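Local coordinates for DNA repair protein PprA (Deinococcus deserti, PDB 6MC8) that binds DNA and forms filaments, acting in the repair of radiation-induced DNA damage and in genome segregation, at residues Ala177-Arg182 / Val192-Pro197; Ala262-Thr267 / Arg282-Thr287; Ala205-Lys210 / Arg298-Leu303; Ala198-Ala203 / His256-Ser261. The protein carries 2 engineered substitutions. One frame throughout, in Å; residues are numbered along the deposited sequence.

Interaction 1 of 4, residues Ala177-Arg182 / Val192-Pro197; sequences AQTWTR and VEVHRP
Arg182 and Glu193 run side by side and point the same way from one face of an antiparallel beta hairpin. NE of Arg182 lies 2.9 Å from OE1 of Glu193, and NH2 of Arg182 reaches the same oxygen at 3.1 Å, so the salt bridge is a side-on grip with OE1 at the guanidinium edge. The two planes are turned 46° apart: NE meets OE1 from above the carboxylate plane, whereas NH2 is met by the syn lone pair of OE1. An alanine in place of Arg182 would probably leave OE1 of Glu193 without its charged mate. Trp180 and His195 form a hydrogen-bonded pair whose side chains share this face.

On the opposite face Thr181 places OG1 anti to its backbone N (chi1 -175°), 2.8 Å from Glu193 O, a carbonyl that also accepts from Arg182 N. There too, Thr179 CG2 packs 3.6 Å from Val194 CG1. Beyond the paired residues Arg196 crosses Gln178 at about a right angle, and its NE donates an almost straight bond, 2.8 Å long, to Ala177 O in the guanidinium plane. NH1 and NH2 of Arg196 turn to Gln292 and Asp289 on helix 274-304.

Glu193 OE2 is bound by Ser261 OG, which also pairs with His195 ND1. With both carboxylate oxygens engaged and a guanidinium alongside, this buried Glu193 is likely to stay ionised.

Interaction 2 of 4, residues Ala262-Thr267 / Arg282-Thr287; sequences AVVRET and REATET
Val264 and Ala284 make the apolar centre of the contact, CG2 of Val264 standing 3.7 Å from CB of Ala284. Ala262, two residues earlier on the same face of the strand, adds its own methyl, whose CB is 4.4 Å from Ala284 CB and 4.2 Å from Thr287 CB. These small groups fit an axis separation of 7.4 Å between strand segment 262-267 and helix segment 282-287, which run at 151° to each other.

A second kind of contact sets carbon against oxygen. CB of Ala262 lies 3.4 Å from Ala284 O, and CB of Ala284 lies near Ala262 O. Glu283, with CG anti to its backbone N (chi1 178°) and an extended chain beyond, crosses Val264 obliquely, bringing OE1 to 3.4 Å from Val264 CG1 while CG and CD border CG2. An alanine at Val264 would probably open a gap beside Ala284 CB and leave the Glu283 chain without its apolar neighbour.

No hydrogen bond links the two segments. Within the helix, Thr287 OG1 donates to Glu283 O over 2.7 Å from above the carbonyl plane, and Thr287 N binds the same oxygen.

Helix 274-304 lies against one face of the four-stranded antiparallel sheet, its segment running roughly antiparallel to the strand: Ala284 and Thr285 also touch Val194 on the adjoining strand 189-195, while Met280 and Leu288 flank Val264 and Ala262.

Interaction 3 of 4, residues Ala205-Lys210 / Arg298-Leu303; sequences AKAAWK and RLAAVL. Engineered in segment 205-210: Lys206 (natural residue Asp), Lys210 (natural residue Asp).
Ala207 meets Leu299 and Ala300 where helices 200-213 and 274-304 come together. Its methyl CB is 3.6 Å from Leu299 CB and equally 3.6 Å from Ala300 N, so it rests against the backbone of the partner helix as well as against side chains. Ala300 returns the contact, its CB lying 4.1 Å from Ala207 CB and 3.8 Å from Ala207 O. One methyl from each helix therefore reaches the main chain of the other.

Leu303 extends the patch by one turn. CD1 of Leu303 lies 4.2 Å from Ala207 CB and 4.1 Å from Ala208 N. On the exposed side, CD of Lys210, an engineered residue, is 4.4 Å from Ala300 CB.

Around this first shell, Leu299 also touches Ala203 and Leu204 of helix 200-213, and Ala300 touches Val211 further along the same helix. Met233, Leu234 and Leu237 of helix 218-237 press on Ala208 and Leu303, so a third helix borders the crossing.

The segment axes approach to 8.3 Å with a crossing angle of -65°, and the closest CA atoms belong to Ala207 and Ala300. A separation this short, with alanine meeting alanine, is characteristic of close helix-helix packing through small residues.

Interaction 4 of 4, residues Ala198-Ala203 / His256-Ser261; sequences ATPATA and HFAVSS
Pro200, in the first turn of helix 200-213, packs on His256 and Phe257 in the loop that leads into strand 261-267, so the contact joins a helix N terminus to an extended chain. CG of Pro200 lies against the peptide between those two residues, 3.4 Å from His256 C and 3.4 Å from Phe257 N. The ring touches backbone here, while the side chains of His256 and Phe257 project away to helix 119-127.

Ala258 fills the middle. Its CB is 4.1 Å from Pro200 CD, 3.7 Å from Thr199 O and 4.3 Å from Ala203 CB, one methyl thus meeting the residue before the helix and two in its first turn.

Thr199 occupies the N-cap position, and its OG1 is hydrogen-bonded to Thr202 OG1 at 2.7 Å on the side turned from the loop. Proline, which has no N-H to donate, suits the place that follows, because the backbone nitrogens of a first helical turn have no carbonyl of a preceding turn to bind. Ala203 N donates to Thr199 O, a helical i to i-4 bond.

Ahead of the helix, Ala198 CB sits 3.4 Å from Val259 O, an oxygen bonded to Gln292 NE2 of helix 274-304. Ser260 turns its CB to Ala198 N, 3.8 Å away, and gives its OG to Trp80 O. Val259 faces the other way, against Leu288 and Leu291 of helix 274-304.

How the interactions relate
Interaction 1 comes first along the chain and closes a short hairpin loop before any other contact opens. Interaction 4 opens directly after it at 198-203 and closes at 256-261, spanning the helices between. Interaction 3 opens within that loop, at 205-210, and closes only at 298-303, so the two cross; both use helix 200-213. Interaction 2, at 262-267 and 282-287, follows interaction 4 in series and nests inside the loop of interaction 3, with which it shares helix 274-304. Interactions 1 and 2 meet through neighbouring strands of one sheet, and 1 and 4 through Arg196 and Ser260. Interactions 3 and 4 fasten helix 200-213 to helix 274-304 and to the loop before strand 261-267.

Interaction 1 of 4, residues Ala177-Arg182 / Val192-Pro197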
loop_
_atom_site.group_PDB
_atom_site.type_symbol
_atom_site.label_atom_id
_atom_site.label_comp_id
_atom_site.label_asym_id
_atom_site.label_seq_id
_atom_site.Cartn_x
_atom_site.Cartn_y
_atom_site.Cartn_z
ATOM N N ALA A 177 11.361 -15.628 -25.233
ATOM C CA ALA A 177 10.457 -16.649 -25.810
ATOM C C ALA A 177 9.027 -16.139 -25.999
ATOM O O ALA A 177 8.130 -16.897 -25.728
ATOM C CB ALA A 177 10.500 -17.853 -24.923
ATOM N N GLN A 178 8.887 -14.893 -26.451
ATOM C CA GLN A 178 7.629 -14.123 -26.616
ATOM C C GLN A 178 6.964 -13.959 -25.251
ATOM O O GLN A 178 5.836 -13.617 -25.234
ATOM C CB GLN A 178 6.664 -14.750 -27.611
ATOM C CG GLN A 178 7.147 -14.745 -29.027
ATOM C CD GLN A 178 6.204 -15.507 -29.919
ATOM O OE1 GLN A 178 5.218 -16.074 -29.479
ATOM N NE2 GLN A 178 6.509 -15.533 -31.192
ATOM N N THR A 179 7.731 -14.028 -24.176
ATOM C CA THR A 179 7.187 -14.020 -22.827
ATOM C C THR A 179 7.437 -12.676 -22.154
ATOM O O THR A 179 8.544 -12.138 -22.206
ATOM C CB THR A 179 7.810 -15.171 -22.024
ATOM O OG1 THR A 179 7.195 -16.409 -22.400
ATOM C CG2 THR A 179 7.743 -14.965 -20.538
ATOM N N TRP A 180 6.388 -12.130 -21.546
ATOM C CA TRP A 180 6.450 -10.906 -20.766
ATOM C C TRP A 180 5.992 -11.191 -19.344
ATOM O O TRP A 180 5.110 -12.019 -19.117
ATOM C CB TRP A 180 5.594 -9.831 -21.417
ATOM C CG TRP A 180 6.227 -9.281 -22.642
ATOM C CD1 TRP A 180 6.215 -9.830 -23.884
ATOM C CD2 TRP A 180 6.914 -8.038 -22.759
ATOM N NE1 TRP A 180 6.891 -9.028 -24.761
ATOM C CE2 TRP A 180 7.329 -7.917 -24.092
ATOM C CE3 TRP A 180 7.234 -7.020 -21.860
ATOM C CZ2 TRP A 180 8.036 -6.817 -24.551
ATOM C CZ3 TRP A 180 7.935 -5.936 -22.313
ATOM C CH2 TRP A 180 8.329 -5.840 -23.650
ATOM N N THR A 181 6.606 -10.512 -18.380
ATOM C CA THR A 181 6.373 -10.847 -16.986
ATOM C C THR A 181 6.259 -9.594 -16.126
ATOM O O THR A 181 6.762 -8.525 -16.478
ATOM C CB THR A 181 7.472 -11.786 -16.457
ATOM O OG1 THR A 181 7.162 -12.190 -15.122
ATOM C CG2 THR A 181 8.815 -11.125 -16.481
ATOM N N ARG A 182 5.557 -9.740 -15.001
ATOM C CA ARG A 182 5.390 -8.678 -14.022
ATOM C C ARG A 182 5.129 -9.278 -12.648
ATOM O O ARG A 182 4.646 -10.403 -12.522
ATOM C CB ARG A 182 4.263 -7.711 -14.410
ATOM C CG ARG A 182 2.888 -8.323 -14.537
ATOM C CD ARG A 182 1.922 -7.277 -15.039
ATOM N NE ARG A 182 0.597 -7.806 -15.325
ATOM C CZ ARG A 182 -0.411 -7.069 -15.773
ATOM N NH1 ARG A 182 -0.242 -5.775 -15.976
ATOM N NH2 ARG A 182 -1.585 -7.623 -16.020
ATOM N N VAL A 192 3.224 -13.192 -9.288
ATOM C CA VAL A 192 3.973 -12.988 -10.518
ATOM C C VAL A 192 3.173 -13.578 -11.676
ATOM O O VAL A 192 2.580 -14.657 -11.552
ATOM C CB VAL A 192 5.401 -13.576 -10.418
ATOM C CG1 VAL A 192 5.392 -15.047 -10.081
ATOM C CG2 VAL A 192 6.191 -13.336 -11.688
ATOM N N GLU A 193 3.091 -12.832 -12.772
ATOM C CA GLU A 193 2.401 -13.255 -13.979
ATOM C C GLU A 193 3.432 -13.460 -15.075
ATOM O O GLU A 193 4.354 -12.657 -15.216
ATOM C CB GLU A 193 1.364 -12.219 -14.415
ATOM C CG GLU A 193 0.563 -12.606 -15.643
ATOM C CD GLU A 193 -0.430 -11.550 -16.049
ATOM O OE1 GLU A 193 -0.476 -10.492 -15.398
ATOM O OE2 GLU A 193 -1.170 -11.775 -17.021
ATOM N N VAL A 194 3.286 -14.541 -15.829
ATOM C CA VAL A 194 4.096 -14.819 -17.007
ATOM C C VAL A 194 3.152 -14.945 -18.192
ATOM O O VAL A 194 2.238 -15.773 -18.175
ATOM C CB VAL A 194 4.941 -16.090 -16.811
ATOM C CG1 VAL A 194 5.531 -16.542 -18.106
ATOM C CG2 VAL A 194 6.050 -15.824 -15.825
ATOM N N HIS A 195 3.372 -14.126 -19.215
ATOM C CA HIS A 195 2.412 -13.936 -20.295
ATOM C C HIS A 195 3.060 -14.145 -21.655
ATOM O O HIS A 195 4.047 -13.484 -21.983
ATOM C CB HIS A 195 1.817 -12.537 -20.226
ATOM C CG HIS A 195 0.845 -12.233 -21.318
ATOM N ND1 HIS A 195 -0.444 -12.714 -21.323
ATOM C CD2 HIS A 195 0.972 -11.487 -22.438
ATOM C CE1 HIS A 195 -1.069 -12.278 -22.401
ATOM N NE2 HIS A 195 -0.230 -11.534 -23.096
ATOM N N ARG A 196 2.488 -15.043 -22.446
ATOM C CA ARG A 196 2.809 -15.162 -23.867
ATOM C C ARG A 196 1.505 -14.987 -24.631
ATOM O O ARG A 196 0.544 -15.737 -24.369
ATOM C CB ARG A 196 3.462 -16.496 -24.209
ATOM C CG ARG A 196 3.946 -16.551 -25.646
ATOM C CD ARG A 196 4.490 -17.902 -26.041
ATOM N NE ARG A 196 5.694 -18.266 -25.314
ATOM C CZ ARG A 196 5.757 -19.264 -24.446
ATOM N NH1 ARG A 196 4.680 -19.988 -24.197
ATOM N NH2 ARG A 196 6.891 -19.535 -23.827
ATOM N N PRO A 197 1.426 -14.031 -25.557
ATOM C CA PRO A 197 0.138 -13.688 -26.178
ATOM C C PRO A 197 -0.414 -14.796 -27.063
ATOM O O PRO A 197 0.297 -15.384 -27.878
ATOM C CB PRO A 197 0.471 -12.437 -26.996
ATOM C CG PRO A 197 1.673 -11.882 -26.353
ATOM C CD PRO A 197 2.465 -13.051 -25.895
#

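Interaction 2 of 4, residues Ala262-Thr267 / Arg282-Thr287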
loop_
_atom_site.group_PDB
_atom_site.type_symbol
_atom_site.label_atom_id
_atom_site.label_comp_id
_atom_site.label_asym_id
_atom_site.label_seq_id
_atom_site.Cartn_x
_atom_site.Cartn_y
_atom_site.Cartn_z
ATOM N N ALA A 262 -0.079 -17.299 -16.885
ATOM C CA ALA A 262 -0.035 -18.190 -15.739
ATOM C C ALA A 262 0.438 -17.387 -14.540
ATOM O O ALA A 262 1.436 -16.669 -14.624
ATOM C CB ALA A 262 0.887 -19.388 -15.980
ATOM N N VAL A 263 -0.286 -17.498 -13.430
ATOM C CA VAL A 263 -0.038 -16.690 -12.244
ATOM C C VAL A 263 0.303 -17.609 -11.078
ATOM O O VAL A 263 -0.409 -18.582 -10.815
ATOM C CB VAL A 263 -1.256 -15.803 -11.908
ATOM C CG1 VAL A 263 -0.999 -14.972 -10.668
ATOM C CG2 VAL A 263 -1.611 -14.911 -13.081
ATOM N N VAL A 264 1.397 -17.301 -10.383
ATOM C CA VAL A 264 1.780 -17.985 -9.153
ATOM C C VAL A 264 1.724 -16.977 -8.013
ATOM O O VAL A 264 2.266 -15.873 -8.129
ATOM C CB VAL A 264 3.176 -18.623 -9.267
ATOM C CG1 VAL A 264 3.594 -19.246 -7.952
ATOM C CG2 VAL A 264 3.182 -19.673 -10.342
ATOM N N ARG A 265 1.061 -17.351 -6.921
ATOM C CA ARG A 265 0.889 -16.485 -5.767
ATOM C C ARG A 265 1.507 -17.119 -4.528
ATOM O O ARG A 265 1.629 -18.342 -4.428
ATOM C CB ARG A 265 -0.589 -16.188 -5.516
ATOM C CG ARG A 265 -1.222 -15.332 -6.590
ATOM C CD ARG A 265 -2.691 -15.112 -6.329
ATOM N NE ARG A 265 -3.310 -14.287 -7.357
ATOM C CZ ARG A 265 -3.852 -14.762 -8.470
ATOM N NH1 ARG A 265 -3.846 -16.062 -8.712
ATOM N NH2 ARG A 265 -4.392 -13.935 -9.345
ATOM N N GLU A 266 1.904 -16.269 -3.587
ATOM C CA GLU A 266 2.517 -16.698 -2.341
ATOM C C GLU A 266 2.110 -15.757 -1.219
ATOM O O GLU A 266 2.274 -14.542 -1.328
ATOM C CB GLU A 266 4.038 -16.737 -2.452
ATOM C CG GLU A 266 4.726 -17.209 -1.190
ATOM C CD GLU A 266 4.458 -18.663 -0.877
ATOM O OE1 GLU A 266 4.290 -19.465 -1.814
ATOM O OE2 GLU A 266 4.394 -19.002 0.315
ATOM N N THR A 267 1.591 -16.327 -0.140
ATOM C CA THR A 267 1.130 -15.567 1.008
ATOM C C THR A 267 2.001 -15.876 2.217
ATOM O O THR A 267 2.501 -16.990 2.373
ATOM C CB THR A 267 -0.328 -15.891 1.334
ATOM O OG1 THR A 267 -0.435 -17.269 1.705
ATOM C CG2 THR A 267 -1.202 -15.652 0.126
ATOM N N ARG A 282 9.625 -19.131 -12.281
ATOM C CA ARG A 282 10.037 -20.338 -12.983
ATOM C C ARG A 282 8.914 -21.368 -13.000
ATOM O O ARG A 282 8.793 -22.150 -13.947
ATOM C CB ARG A 282 11.293 -20.900 -12.323
ATOM C CG ARG A 282 12.021 -21.985 -13.088
ATOM C CD ARG A 282 13.259 -22.443 -12.322
ATOM N NE ARG A 282 14.205 -21.351 -12.106
ATOM C CZ ARG A 282 14.529 -20.863 -10.912
ATOM N NH1 ARG A 282 13.994 -21.379 -9.815
ATOM N NH2 ARG A 282 15.393 -19.865 -10.814
ATOM N N GLU A 283 8.076 -21.371 -11.958
ATOM C CA GLU A 283 6.878 -22.202 -11.965
ATOM C C GLU A 283 5.870 -21.707 -12.992
ATOM O O GLU A 283 5.288 -22.508 -13.729
ATOM C CB GLU A 283 6.245 -22.230 -10.573
ATOM C CG GLU A 283 4.958 -23.032 -10.486
ATOM C CD GLU A 283 4.330 -22.992 -9.112
ATOM O OE1 GLU A 283 4.907 -22.353 -8.215
ATOM O OE2 GLU A 283 3.251 -23.588 -8.932
ATOM N N ALA A 284 5.665 -20.390 -13.063
ATOM C CA ALA A 284 4.656 -19.830 -13.955
ATOM C C ALA A 284 5.057 -19.971 -15.416
ATOM O O ALA A 284 4.198 -20.129 -16.287
ATOM C CB ALA A 284 4.410 -18.364 -13.608
ATOM N N THR A 285 6.359 -19.920 -15.700
ATOM C CA THR A 285 6.836 -20.111 -17.064
ATOM C C THR A 285 6.654 -21.560 -17.509
ATOM O O THR A 285 6.207 -21.825 -18.629
ATOM C CB THR A 285 8.302 -19.681 -17.156
ATOM O OG1 THR A 285 8.414 -18.297 -16.808
ATOM C CG2 THR A 285 8.845 -19.877 -18.554
ATOM N N GLU A 286 6.979 -22.511 -16.629
ATOM C CA GLU A 286 6.741 -23.920 -16.927
ATOM C C GLU A 286 5.254 -24.240 -16.990
ATOM O O GLU A 286 4.835 -25.110 -17.758
ATOM C CB GLU A 286 7.432 -24.805 -15.888
ATOM C CG GLU A 286 8.929 -24.951 -16.077
ATOM C CD GLU A 286 9.284 -25.849 -17.257
ATOM O OE1 GLU A 286 8.553 -26.830 -17.503
ATOM O OE2 GLU A 286 10.289 -25.571 -17.941
ATOM N N THR A 287 4.443 -23.552 -16.185
ATOM C CA THR A 287 3.002 -23.768 -16.239
ATOM C C THR A 287 2.417 -23.192 -17.524
ATOM O O THR A 287 1.556 -23.816 -18.151
ATOM C CB THR A 287 2.330 -23.157 -15.006
ATOM O OG1 THR A 287 2.911 -23.713 -13.826
ATOM C CG2 THR A 287 0.850 -23.456 -14.987
#

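Interaction 3 of 4, residues Ala205-Lys210 / Arg298-Leu303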
loop_
_atom_site.group_PDB
_atom_site.type_symbol
_atom_site.label_atom_id
_atom_site.label_comp_id
_atom_site.label_asym_id
_atom_site.label_seq_id
_atom_site.Cartn_x
_atom_site.Cartn_y
_atom_site.Cartn_z
ATOM N N ALA A 205 -4.573 -22.090 -35.041
ATOM C CA ALA A 205 -3.653 -22.129 -36.173
ATOM C C ALA A 205 -2.443 -23.001 -35.875
ATOM O O ALA A 205 -1.914 -23.665 -36.772
ATOM C CB ALA A 205 -3.210 -20.717 -36.549
ATOM N N LYS A 206 -1.988 -23.010 -34.622
ATOM C CA LYS A 206 -0.894 -23.896 -34.243
ATOM C C LYS A 206 -1.351 -25.347 -34.212
ATOM O O LYS A 206 -0.577 -26.255 -34.533
ATOM C CB LYS A 206 -0.322 -23.483 -32.889
ATOM C CG LYS A 206 0.434 -22.177 -32.904
ATOM C CD LYS A 206 0.873 -21.789 -31.510
ATOM C CE LYS A 206 1.969 -22.709 -31.014
ATOM N NZ LYS A 206 2.491 -22.318 -29.682
ATOM N N ALA A 207 -2.605 -25.582 -33.829
ATOM C CA ALA A 207 -3.151 -26.932 -33.860
ATOM C C ALA A 207 -3.404 -27.392 -35.287
ATOM O O ALA A 207 -3.295 -28.584 -35.589
ATOM C CB ALA A 207 -4.441 -26.993 -33.052
ATOM N N ALA A 208 -3.762 -26.462 -36.174
ATOM C CA ALA A 208 -3.966 -26.816 -37.571
ATOM C C ALA A 208 -2.649 -27.170 -38.247
ATOM O O ALA A 208 -2.606 -28.062 -39.097
ATOM C CB ALA A 208 -4.661 -25.675 -38.308
ATOM N N TRP A 209 -1.562 -26.489 -37.871
ATOM C CA TRP A 209 -0.242 -26.832 -38.389
ATOM C C TRP A 209 0.207 -28.204 -37.912
ATOM O O TRP A 209 0.899 -28.922 -38.638
ATOM C CB TRP A 209 0.776 -25.760 -37.990
ATOM C CG TRP A 209 2.214 -26.105 -38.309
ATOM C CD1 TRP A 209 3.171 -26.484 -37.418
ATOM C CD2 TRP A 209 2.846 -26.111 -39.598
ATOM N NE1 TRP A 209 4.357 -26.720 -38.064
ATOM C CE2 TRP A 209 4.183 -26.499 -39.405
ATOM C CE3 TRP A 209 2.412 -25.827 -40.894
ATOM C CZ2 TRP A 209 5.090 -26.606 -40.460
ATOM C CZ3 TRP A 209 3.310 -25.934 -41.938
ATOM C CH2 TRP A 209 4.633 -26.320 -41.716
ATOM N N LYS A 210 -0.193 -28.595 -36.699
ATOM C CA LYS A 210 0.211 -29.891 -36.169
ATOM C C LYS A 210 -0.495 -31.033 -36.891
ATOM O O LYS A 210 0.101 -32.090 -37.126
ATOM C CB LYS A 210 -0.060 -29.946 -34.666
ATOM C CG LYS A 210 0.408 -31.221 -34.006
ATOM C CD LYS A 210 0.136 -31.239 -32.520
ATOM C CE LYS A 210 0.654 -32.525 -31.907
ATOM N NZ LYS A 210 -0.115 -33.698 -32.400
ATOM N N ARG A 298 -5.034 -30.673 -27.537
ATOM C CA ARG A 298 -6.464 -30.879 -27.345
ATOM C C ARG A 298 -7.262 -30.201 -28.447
ATOM O O ARG A 298 -8.361 -30.649 -28.787
ATOM C CB ARG A 298 -6.899 -30.394 -25.957
ATOM C CG ARG A 298 -6.895 -28.892 -25.731
ATOM C CD ARG A 298 -7.116 -28.561 -24.267
ATOM N NE ARG A 298 -8.422 -28.983 -23.782
ATOM C CZ ARG A 298 -9.518 -28.240 -23.846
ATOM N NH1 ARG A 298 -9.468 -27.025 -24.367
ATOM N NH2 ARG A 298 -10.661 -28.710 -23.377
ATOM N N LEU A 299 -6.710 -29.147 -29.044
ATOM C CA LEU A 299 -7.373 -28.512 -30.173
ATOM C C LEU A 299 -7.156 -29.305 -31.452
ATOM O O LEU A 299 -8.040 -29.358 -32.311
ATOM C CB LEU A 299 -6.869 -27.084 -30.333
ATOM C CG LEU A 299 -7.239 -26.081 -29.252
ATOM C CD1 LEU A 299 -6.465 -24.801 -29.446
ATOM C CD2 LEU A 299 -8.685 -25.827 -29.326
ATOM N N ALA A 300 -5.988 -29.934 -31.591
ATOM C CA ALA A 300 -5.709 -30.742 -32.772
ATOM C C ALA A 300 -6.552 -32.010 -32.786
ATOM O O ALA A 300 -6.900 -32.519 -33.855
ATOM C CB ALA A 300 -4.223 -31.087 -32.829
ATOM N N ALA A 301 -6.892 -32.529 -31.606
ATOM C CA ALA A 301 -7.766 -33.692 -31.533
ATOM C C ALA A 301 -9.198 -33.330 -31.908
ATOM O O ALA A 301 -9.937 -34.164 -32.441
ATOM C CB ALA A 301 -7.707 -34.297 -30.133
ATOM N N VAL A 302 -9.605 -32.091 -31.637
ATOM C CA VAL A 302 -10.933 -31.627 -32.024
ATOM C C VAL A 302 -10.996 -31.388 -33.529
ATOM O O VAL A 302 -12.002 -31.689 -34.181
ATOM C CB VAL A 302 -11.296 -30.368 -31.208
ATOM C CG1 VAL A 302 -12.557 -29.711 -31.707
ATOM C CG2 VAL A 302 -11.484 -30.732 -29.754
ATOM N N LEU A 303 -9.909 -30.886 -34.112
ATOM C CA LEU A 303 -9.911 -30.605 -35.541
ATOM C C LEU A 303 -9.762 -31.873 -36.369
ATOM O O LEU A 303 -10.181 -31.905 -37.529
ATOM C CB LEU A 303 -8.800 -29.616 -35.882
ATOM C CG LEU A 303 -8.936 -28.235 -35.240
ATOM C CD1 LEU A 303 -7.755 -27.347 -35.589
ATOM C CD2 LEU A 303 -10.256 -27.591 -35.606
#

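Interaction 4 of 4, residues Ala198-Ala203 / His256-Ser261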
loop_
_atom_site.group_PDB
_atom_site.type_symbol
_atom_site.label_atom_id
_atom_site.label_comp_id
_atom_site.label_asym_id
_atom_site.label_seq_id
_atom_site.Cartn_x
_atom_site.Cartn_y
_atom_site.Cartn_z
ATOM N N ALA A 198 -1.702 -15.074 -26.888
ATOM C CA ALA A 198 -2.386 -16.104 -27.650
ATOM C C ALA A 198 -3.854 -15.737 -27.779
ATOM O O ALA A 198 -4.516 -15.432 -26.787
ATOM C CB ALA A 198 -2.243 -17.478 -26.992
ATOM N N THR A 199 -4.347 -15.756 -29.007
ATOM C CA THR A 199 -5.761 -15.650 -29.309
ATOM C C THR A 199 -6.276 -17.045 -29.636
ATOM O O THR A 199 -5.480 -17.963 -29.860
ATOM C CB THR A 199 -6.009 -14.686 -30.484
ATOM O OG1 THR A 199 -5.422 -15.200 -31.681
ATOM C CG2 THR A 199 -5.430 -13.325 -30.183
ATOM N N PRO A 200 -7.599 -17.261 -29.612
ATOM C CA PRO A 200 -8.124 -18.549 -30.094
ATOM C C PRO A 200 -7.835 -18.827 -31.557
ATOM O O PRO A 200 -7.697 -19.992 -31.939
ATOM C CB PRO A 200 -9.626 -18.424 -29.828
ATOM C CG PRO A 200 -9.707 -17.505 -28.725
ATOM C CD PRO A 200 -8.638 -16.513 -28.884
ATOM N N ALA A 201 -7.736 -17.789 -32.388
ATOM C CA ALA A 201 -7.315 -17.992 -33.767
ATOM C C ALA A 201 -5.846 -18.391 -33.838
ATOM O O ALA A 201 -5.461 -19.212 -34.677
ATOM C CB ALA A 201 -7.572 -16.732 -34.588
ATOM N N THR A 202 -5.015 -17.817 -32.963
ATOM C CA THR A 202 -3.608 -18.199 -32.885
ATOM C C THR A 202 -3.456 -19.635 -32.405
ATOM O O THR A 202 -2.650 -20.400 -32.948
ATOM C CB THR A 202 -2.864 -17.238 -31.953
ATOM O OG1 THR A 202 -2.923 -15.913 -32.487
ATOM C CG2 THR A 202 -1.413 -17.634 -31.773
ATOM N N ALA A 203 -4.256 -20.026 -31.411
ATOM C CA ALA A 203 -4.142 -21.359 -30.833
ATOM C C ALA A 203 -4.678 -22.427 -31.778
ATOM O O ALA A 203 -4.151 -23.543 -31.818
ATOM C CB ALA A 203 -4.870 -21.405 -29.494
ATOM N N HIS A 256 -13.154 -19.364 -28.560
ATOM C CA HIS A 256 -13.354 -18.039 -27.995
ATOM C C HIS A 256 -12.516 -17.778 -26.754
ATOM O O HIS A 256 -12.564 -16.669 -26.218
ATOM C CB HIS A 256 -14.838 -17.837 -27.666
ATOM C CG HIS A 256 -15.731 -18.055 -28.842
ATOM N ND1 HIS A 256 -15.843 -17.145 -29.868
ATOM C CD2 HIS A 256 -16.503 -19.110 -29.187
ATOM C CE1 HIS A 256 -16.667 -17.619 -30.782
ATOM N NE2 HIS A 256 -17.084 -18.808 -30.392
ATOM N N PHE A 257 -11.742 -18.754 -26.298
ATOM C CA PHE A 257 -10.913 -18.623 -25.112
ATOM C C PHE A 257 -9.613 -19.376 -25.333
ATOM O O PHE A 257 -9.621 -20.513 -25.806
ATOM C CB PHE A 257 -11.631 -19.158 -23.869
ATOM C CG PHE A 257 -12.742 -18.281 -23.385
ATOM C CD1 PHE A 257 -12.483 -17.241 -22.513
ATOM C CD2 PHE A 257 -14.043 -18.482 -23.813
ATOM C CE1 PHE A 257 -13.497 -16.431 -22.066
ATOM C CE2 PHE A 257 -15.059 -17.667 -23.377
ATOM C CZ PHE A 257 -14.786 -16.645 -22.497
ATOM N N ALA A 258 -8.502 -18.736 -24.991
ATOM C CA ALA A 258 -7.191 -19.349 -25.113
ATOM C C ALA A 258 -6.369 -19.033 -23.873
ATOM O O ALA A 258 -6.626 -18.060 -23.167
ATOM C CB ALA A 258 -6.462 -18.871 -26.372
ATOM N N VAL A 259 -5.371 -19.874 -23.622
ATOM C CA VAL A 259 -4.433 -19.667 -22.524
ATOM C C VAL A 259 -3.318 -18.745 -22.987
ATOM O O VAL A 259 -2.639 -19.025 -23.978
ATOM C CB VAL A 259 -3.862 -21.002 -22.021
ATOM C CG1 VAL A 259 -2.732 -20.766 -21.039
ATOM C CG2 VAL A 259 -4.934 -21.801 -21.354
ATOM N N SER A 260 -3.125 -17.643 -22.265
ATOM C CA SER A 260 -2.034 -16.728 -22.546
ATOM C C SER A 260 -1.191 -16.374 -21.330
ATOM O O SER A 260 -0.104 -15.818 -21.504
ATOM C CB SER A 260 -2.564 -15.429 -23.175
ATOM O OG SER A 260 -3.329 -14.685 -22.254
ATOM N N SER A 261 -1.637 -16.681 -20.117
ATOM C CA SER A 261 -0.880 -16.324 -18.930
ATOM C C SER A 261 -0.859 -17.484 -17.945
ATOM O O SER A 261 -1.501 -18.514 -18.145
ATOM C CB SER A 261 -1.441 -15.070 -18.251
ATOM O OG SER A 261 -1.271 -13.927 -19.061
#